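Local coordinates for phospho-2-dehydro-3-deoxyheptonate aldolase/chorismate mutase (Thermus thermophilus, PDB 2D8D) that catalyses the rearrangement of chorismate to prephenate through its chorismate mutase domain, the helical piece of a longer bifunctional enzyme, at the interface of chains A and B. Coordinates in Å, arbitrary orientation; residue numbers count along the deposited sequence, not the author numbering. Chains: chain A/B, phospho-2-dehydro-3-deoxyheptonate aldolase/chorismate mutase.

Contacts 1 and 2 are neighbouring patches of one two-fold symmetric interface of the type II chorismate mutase domain, their C-alpha centres about 13 Å apart. Both use helix 4-40 of each chain, and A:Arg26 belongs to both: its guanidinium end serves contact 1, its CB contact 2. Contact 1 adds helix 47-60 of chain A and gathers arginines from both chains, probably beside an active site shared by the dimer. Contact 2 adds the end of helix 67-80 of chain A and the 61-65 loop and helix 67-84 of chain B. All three helices thus help to join the chains, and each patch recurs with the chains exchanged.

Contact 1: the interface of chains A and B. Residues chain A 26, 29, 33, 49, 53; chain B 5, 8-9, 11-13.
The guanidinium of A:Arg49 is sandwiched: on one face lies the guanidinium of B:Arg9, whose NE sits toward the rim, and on the other A:Met53 SD, 3.4 Å above the plane. B:Asp13 meets its edge. The two arginine ends meet tip to tip, with planes 20° apart, and A:Arg49 CD covers one face of B:Arg9, 3.8 Å from CZ. In this type II chorismate mutase (AroQ) dimer, A:Arg26, A:Arg49 and B:Arg9 are probably substrate-binding arginines, drawn from both chains. A:Arg49 has CG anti to the backbone N (chi1 165°) and bends at chi2, which carries NH2 to the carboxylate OD1 of B:Asp13 in a 3.0 Å salt bridge and hydrogen bond. The donor lies above the carboxylate plane, and the planes stand 60° apart. Weak bonds from NH1 to the same OD1 and from NH2 to B:Arg9 O add to the grip; the carboxylate probably offsets the repulsion of the stacked arginines. Beside this polar end, B:Val12 forks: CG1 points at A:Arg26 NH2 (3.6 Å) and A:Met53 SD, CG2 at A:Leu29 CB (3.9 Å) and A:Ile33 CD1. A:Met53 SD also lies in the plane at the edge of the A:Arg26 guanidinium. Farther along, A:Ile33 and B:Leu8 run antiparallel alongside one another, tightly packed with A:Ile33 CG1 3.4 Å from B:Leu8 CB, and A:Leu29 CD2 meets B:Leu8 CD2 at 3.7 Å.

Contact 2: the interface of chains A and B. Residues chain A 20, 22-24, 26-28, 80-81; chain B 15, 19, 61, 63-65, 70, 73.
Largely apolar packing with no direct polar bond across makes up this patch of the homodimer interface; it locks helix 4-40 of chain A against the 61-65 loop and two helices of chain B, and so helps to hold the intertwined chains together. B:Phe65 is the main wedge. Its CG stands anti to the carbonyl carbon (chi1 -68°), and the ring enters edge first between helix 4-40 and the end of helix 67-80 of chain A. Around its rim, in plane, lie the A:Leu23 carbonyl carbon, A:Ala80 O and the hydroxyl A:Ser81 OG; B:Phe65 CE2 is 3.4 Å from A:Ala80 O and its CZ 3.6 Å from A:Ser81 OG. The ring's positive edge probably suits these oxygens. A:Gly27 CA lies 3.9 Å from B:Phe65 CE1, and a side chain at this point would probably crowd the ring. An alanine in place of B:Phe65 would remove the ring and would probably loosen the hold of chain B on both segments of chain A. The loop behind the ring is held by B:Asn61: its ND2 bonds B:Phe65 O, straight (178° at H) and in the amide plane, while its OD1 accepts B:Gly63 N from above the carbonyl plane. After a cis peptide bond, B:Pro64 lays CD against A:Arg28 CG. One water joins A:Arg28 NH1 to B:Gly63 O, at 2.8 Å from each. A:Ser24 OG turns back to A:Leu20 O (2.9 Å) in its own helix. At one flank the side chains of A:Leu20 and B:Ile70 lie nearly perpendicular, their CD1 atoms touching; at the other, B:Val15 CG1 fits between A:Leu22 CD1 and A:Arg26 CB, and B:Ile19 CG1 meets A:Leu22 CB at 3.8 Å. The patch occupies the middle of the long helix 4-40 of chain A, with the same helix of chain B along one side and B's loop and helix 67-84 along another.

Contact 1: the interface of chains A and B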
loop_
_atom_site.group_PDB
_atom_site.type_symbol
_atom_site.label_atom_id
_atom_site.label_comp_id
_atom_site.label_asym_id
_atom_site.label_seq_id
_atom_site.Cartn_x
_atom_site.Cartn_y
_atom_site.Cartn_z
ATOM N N ARG A 26 7.176 7.312 -1.063
ATOM C CA ARG A 26 6.081 8.269 -1.114
ATOM C C ARG A 26 6.172 9.210 0.085
ATOM O O ARG A 26 5.932 10.413 -0.037
ATOM C CB ARG A 26 4.728 7.552 -1.108
ATOM C CG ARG A 26 3.599 8.470 -1.535
ATOM C CD ARG A 26 2.220 7.830 -1.418
ATOM N NE ARG A 26 1.209 8.714 -1.995
ATOM C CZ ARG A 26 0.707 9.785 -1.390
ATOM N NH1 ARG A 26 1.098 10.111 -0.166
ATOM N NH2 ARG A 26 -0.143 10.573 -2.035
ATOM N N LEU A 29 8.800 11.860 -0.469
ATOM C CA LEU A 29 8.339 12.842 -1.445
ATOM C C LEU A 29 7.384 13.845 -0.812
ATOM O O LEU A 29 7.500 15.049 -1.042
ATOM C CB LEU A 29 7.653 12.146 -2.621
ATOM C CG LEU A 29 8.570 11.318 -3.525
ATOM C CD1 LEU A 29 7.727 10.464 -4.454
ATOM C CD2 LEU A 29 9.494 12.231 -4.320
ATOM N N ILE A 33 7.742 17.925 -0.472
ATOM C CA ILE A 33 6.717 18.848 -0.939
ATOM C C ILE A 33 6.351 19.779 0.217
ATOM O O ILE A 33 6.238 20.991 0.040
ATOM C CB ILE A 33 5.449 18.089 -1.412
ATOM C CG1 ILE A 33 5.741 17.354 -2.721
ATOM C CG2 ILE A 33 4.285 19.057 -1.584
ATOM C CD1 ILE A 33 4.624 16.428 -3.177
ATOM N N ARG A 49 -6.479 17.638 -3.878
ATOM C CA ARG A 49 -5.390 16.901 -4.513
ATOM C C ARG A 49 -5.544 15.423 -4.166
ATOM O O ARG A 49 -5.299 14.550 -5.002
ATOM C CB ARG A 49 -4.035 17.436 -4.030
ATOM C CG ARG A 49 -2.817 16.553 -4.321
ATOM C CD ARG A 49 -2.561 16.263 -5.800
ATOM N NE ARG A 49 -1.299 15.532 -5.927
ATOM C CZ ARG A 49 -0.910 14.838 -6.993
ATOM N NH1 ARG A 49 -1.679 14.761 -8.069
ATOM N NH2 ARG A 49 0.254 14.201 -6.967
ATOM N N MET A 53 -5.960 12.284 -6.822
ATOM C CA MET A 53 -5.168 11.063 -6.861
ATOM C C MET A 53 -6.078 9.842 -6.786
ATOM O O MET A 53 -5.900 8.879 -7.536
ATOM C CB MET A 53 -4.140 11.057 -5.729
ATOM C CG MET A 53 -3.098 12.156 -5.893
ATOM S SD MET A 53 -1.764 12.167 -4.688
ATOM C CE MET A 53 -2.650 12.680 -3.213
ATOM N N ILE B 5 7.518 21.772 -6.821
ATOM C CA ILE B 5 6.348 21.108 -6.266
ATOM C C ILE B 5 5.646 20.338 -7.382
ATOM O O ILE B 5 5.197 19.208 -7.178
ATOM C CB ILE B 5 5.382 22.120 -5.618
ATOM C CG1 ILE B 5 6.040 22.717 -4.369
ATOM C CG2 ILE B 5 4.062 21.441 -5.273
ATOM C CD1 ILE B 5 5.199 23.759 -3.654
ATOM N N LEU B 8 7.576 17.206 -8.028
ATOM C CA LEU B 8 7.386 16.252 -6.945
ATOM C C LEU B 8 6.012 15.595 -7.032
ATOM O O LEU B 8 5.868 14.407 -6.737
ATOM C CB LEU B 8 7.569 16.947 -5.594
ATOM C CG LEU B 8 9.036 17.215 -5.235
ATOM C CD1 LEU B 8 9.135 18.293 -4.172
ATOM C CD2 LEU B 8 9.684 15.919 -4.763
ATOM N N ARG B 9 5.005 16.362 -7.444
ATOM C CA ARG B 9 3.661 15.809 -7.583
ATOM C C ARG B 9 3.659 14.717 -8.649
ATOM O O ARG B 9 2.966 13.709 -8.519
ATOM C CB ARG B 9 2.660 16.913 -7.939
ATOM C CG ARG B 9 2.236 17.759 -6.744
ATOM C CD ARG B 9 1.554 19.052 -7.171
ATOM N NE ARG B 9 0.345 18.823 -7.959
ATOM C CZ ARG B 9 -0.879 19.171 -7.572
ATOM N NH1 ARG B 9 -1.067 19.764 -6.400
ATOM N NH2 ARG B 9 -1.917 18.935 -8.363
ATOM N N GLU B 11 6.188 12.828 -9.319
ATOM C CA GLU B 11 6.851 11.675 -8.725
ATOM C C GLU B 11 5.836 10.928 -7.856
ATOM O O GLU B 11 5.805 9.699 -7.840
ATOM C CB GLU B 11 8.039 12.105 -7.865
ATOM C CG GLU B 11 9.188 12.770 -8.621
ATOM C CD GLU B 11 9.734 11.927 -9.763
ATOM O OE1 GLU B 11 9.626 10.683 -9.718
ATOM O OE2 GLU B 11 10.294 12.515 -10.712
ATOM N N VAL B 12 5.009 11.668 -7.122
ATOM C CA VAL B 12 3.995 11.041 -6.282
ATOM C C VAL B 12 3.008 10.254 -7.157
ATOM O O VAL B 12 2.591 9.153 -6.783
ATOM C CB VAL B 12 3.243 12.090 -5.421
ATOM C CG1 VAL B 12 2.036 11.451 -4.743
ATOM C CG2 VAL B 12 4.188 12.671 -4.372
ATOM N N ASP B 13 2.648 10.796 -8.320
ATOM C CA ASP B 13 1.738 10.086 -9.223
ATOM C C ASP B 13 2.375 8.761 -9.650
ATOM O O ASP B 13 1.712 7.727 -9.676
ATOM C CB ASP B 13 1.437 10.900 -10.488
ATOM C CG ASP B 13 0.608 12.146 -10.223
ATOM O OD1 ASP B 13 -0.091 12.231 -9.191
ATOM O OD2 ASP B 13 0.646 13.052 -11.082
#

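Contact 2: the interface of chains A and B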
loop_
_atom_site.group_PDB
_atom_site.type_symbol
_atom_site.label_atom_id
_atom_site.label_comp_id
_atom_site.label_asym_id
_atom_site.label_seq_id
_atom_site.Cartn_x
_atom_site.Cartn_y
_atom_site.Cartn_z
ATOM N N LEU A 20 6.612 -1.818 0.924
ATOM C CA LEU A 20 7.228 -1.060 2.009
ATOM C C LEU A 20 8.178 -0.006 1.432
ATOM O O LEU A 20 8.192 1.141 1.883
ATOM C CB LEU A 20 7.997 -1.993 2.954
ATOM C CG LEU A 20 8.797 -1.308 4.073
ATOM C CD1 LEU A 20 7.866 -0.502 4.973
ATOM C CD2 LEU A 20 9.544 -2.359 4.883
ATOM N N LEU A 22 8.104 1.372 -1.611
ATOM C CA LEU A 22 7.338 2.404 -2.303
ATOM C C LEU A 22 6.592 3.326 -1.346
ATOM O O LEU A 22 6.512 4.530 -1.582
ATOM C CB LEU A 22 6.374 1.769 -3.309
ATOM C CG LEU A 22 6.955 1.527 -4.711
ATOM C CD1 LEU A 22 7.223 2.865 -5.392
ATOM C CD2 LEU A 22 8.232 0.704 -4.626
ATOM N N LEU A 23 6.044 2.776 -0.269
ATOM C CA LEU A 23 5.355 3.609 0.710
ATOM C C LEU A 23 6.357 4.584 1.316
ATOM O O LEU A 23 6.064 5.764 1.496
ATOM C CB LEU A 23 4.756 2.750 1.825
ATOM C CG LEU A 23 3.501 1.942 1.500
ATOM C CD1 LEU A 23 3.182 1.028 2.670
ATOM C CD2 LEU A 23 2.332 2.878 1.224
ATOM N N SER A 24 7.548 4.087 1.624
ATOM C CA SER A 24 8.577 4.926 2.219
ATOM C C SER A 24 9.017 6.016 1.246
ATOM O O SER A 24 9.237 7.160 1.649
ATOM C CB SER A 24 9.761 4.062 2.655
ATOM O OG SER A 24 9.350 3.145 3.658
ATOM N N ARG A 26 7.176 7.312 -1.063
ATOM C CA ARG A 26 6.081 8.269 -1.114
ATOM C C ARG A 26 6.172 9.210 0.085
ATOM O O ARG A 26 5.932 10.413 -0.037
ATOM C CB ARG A 26 4.728 7.552 -1.108
ATOM C CG ARG A 26 3.599 8.470 -1.535
ATOM C CD ARG A 26 2.220 7.830 -1.418
ATOM N NE ARG A 26 1.209 8.714 -1.995
ATOM C CZ ARG A 26 0.707 9.785 -1.390
ATOM N NH1 ARG A 26 1.098 10.111 -0.166
ATOM N NH2 ARG A 26 -0.143 10.573 -2.035
ATOM N N GLY A 27 6.520 8.656 1.243
ATOM C CA GLY A 27 6.646 9.464 2.444
ATOM C C GLY A 27 7.712 10.535 2.294
ATOM O O GLY A 27 7.500 11.692 2.672
ATOM N N ARG A 28 8.862 10.157 1.742
ATOM C CA ARG A 28 9.948 11.110 1.543
ATOM C C ARG A 28 9.522 12.222 0.588
ATOM O O ARG A 28 9.845 13.388 0.806
ATOM C CB ARG A 28 11.195 10.410 0.989
ATOM C CG ARG A 28 11.818 9.371 1.918
ATOM C CD ARG A 28 13.241 9.021 1.477
ATOM N NE ARG A 28 13.300 8.456 0.129
ATOM C CZ ARG A 28 13.024 7.190 -0.174
ATOM N NH1 ARG A 28 12.667 6.334 0.775
ATOM N NH2 ARG A 28 13.102 6.781 -1.431
ATOM N N ALA A 80 -2.046 8.771 6.591
ATOM C CA ALA A 80 -0.818 8.467 7.313
ATOM C C ALA A 80 0.294 9.435 6.919
ATOM O O ALA A 80 1.275 9.606 7.642
ATOM C CB ALA A 80 -0.390 7.033 7.023
ATOM N N SER A 81 0.128 10.074 5.768
ATOM C CA SER A 81 1.123 11.010 5.264
ATOM C C SER A 81 0.924 12.435 5.769
ATOM O O SER A 81 1.724 13.317 5.467
ATOM C CB SER A 81 1.101 11.002 3.734
ATOM O OG SER A 81 1.288 9.691 3.231
ATOM N N VAL B 15 4.691 7.011 -8.091
ATOM C CA VAL B 15 4.732 6.117 -6.950
ATOM C C VAL B 15 3.341 5.562 -6.639
ATOM O O VAL B 15 3.200 4.376 -6.343
ATOM C CB VAL B 15 5.343 6.836 -5.727
ATOM C CG1 VAL B 15 5.201 5.978 -4.483
ATOM C CG2 VAL B 15 6.821 7.123 -5.993
ATOM N N ILE B 19 2.320 1.648 -6.515
ATOM C CA ILE B 19 1.685 1.026 -5.356
ATOM C C ILE B 19 0.410 0.305 -5.803
ATOM O O ILE B 19 0.131 -0.806 -5.348
ATOM C CB ILE B 19 1.372 2.078 -4.258
ATOM C CG1 ILE B 19 2.686 2.589 -3.654
ATOM C CG2 ILE B 19 0.497 1.469 -3.171
ATOM C CD1 ILE B 19 2.526 3.783 -2.739
ATOM N N ASN B 61 11.568 -1.451 8.257
ATOM C CA ASN B 61 11.059 -0.114 7.975
ATOM C C ASN B 61 12.188 0.910 7.894
ATOM O O ASN B 61 12.880 1.161 8.879
ATOM C CB ASN B 61 10.054 0.286 9.053
ATOM C CG ASN B 61 9.538 1.693 8.874
ATOM O OD1 ASN B 61 9.550 2.236 7.769
ATOM N ND2 ASN B 61 9.068 2.291 9.962
ATOM N N GLY B 63 11.752 4.102 7.232
ATOM C CA GLY B 63 11.249 5.431 7.520
ATOM C C GLY B 63 10.846 6.072 6.203
ATOM O O GLY B 63 11.105 5.503 5.142
ATOM N N PRO B 64 10.270 7.281 6.222
ATOM C CA PRO B 64 9.968 8.110 7.394
ATOM C C PRO B 64 8.748 7.746 8.239
ATOM O O PRO B 64 8.536 8.340 9.295
ATOM C CB PRO B 64 9.839 9.499 6.788
ATOM C CG PRO B 64 9.168 9.197 5.482
ATOM C CD PRO B 64 9.951 8.005 4.978
ATOM N N PHE B 65 7.935 6.795 7.793
ATOM C CA PHE B 65 6.761 6.420 8.574
ATOM C C PHE B 65 7.142 5.687 9.850
ATOM O O PHE B 65 8.079 4.887 9.860
ATOM C CB PHE B 65 5.823 5.521 7.767
ATOM C CG PHE B 65 5.158 6.211 6.620
ATOM C CD1 PHE B 65 5.483 5.876 5.311
ATOM C CD2 PHE B 65 4.204 7.198 6.845
ATOM C CE1 PHE B 65 4.867 6.514 4.238
ATOM C CE2 PHE B 65 3.581 7.843 5.780
ATOM C CZ PHE B 65 3.913 7.500 4.473
ATOM N N ILE B 70 3.369 1.847 9.678
ATOM C CA ILE B 70 3.617 0.767 8.732
ATOM C C ILE B 70 2.741 -0.424 9.123
ATOM O O ILE B 70 2.117 -1.060 8.274
ATOM C CB ILE B 70 5.111 0.354 8.737
ATOM C CG1 ILE B 70 5.959 1.472 8.120
ATOM C CG2 ILE B 70 5.305 -0.960 7.990
ATOM C CD1 ILE B 70 5.528 1.890 6.720
ATOM N N LEU B 73 -0.961 0.339 8.182
ATOM C CA LEU B 73 -1.194 0.252 6.748
ATOM C C LEU B 73 -1.216 -1.189 6.257
ATOM O O LEU B 73 -2.103 -1.576 5.498
ATOM C CB LEU B 73 -0.134 1.058 5.995
ATOM C CG LEU B 73 -0.207 2.573 6.213
ATOM C CD1 LEU B 73 0.968 3.245 5.530
ATOM C CD2 LEU B 73 -1.523 3.119 5.671
HETATM O O HOH W 1 13.199 6.349 3.572
#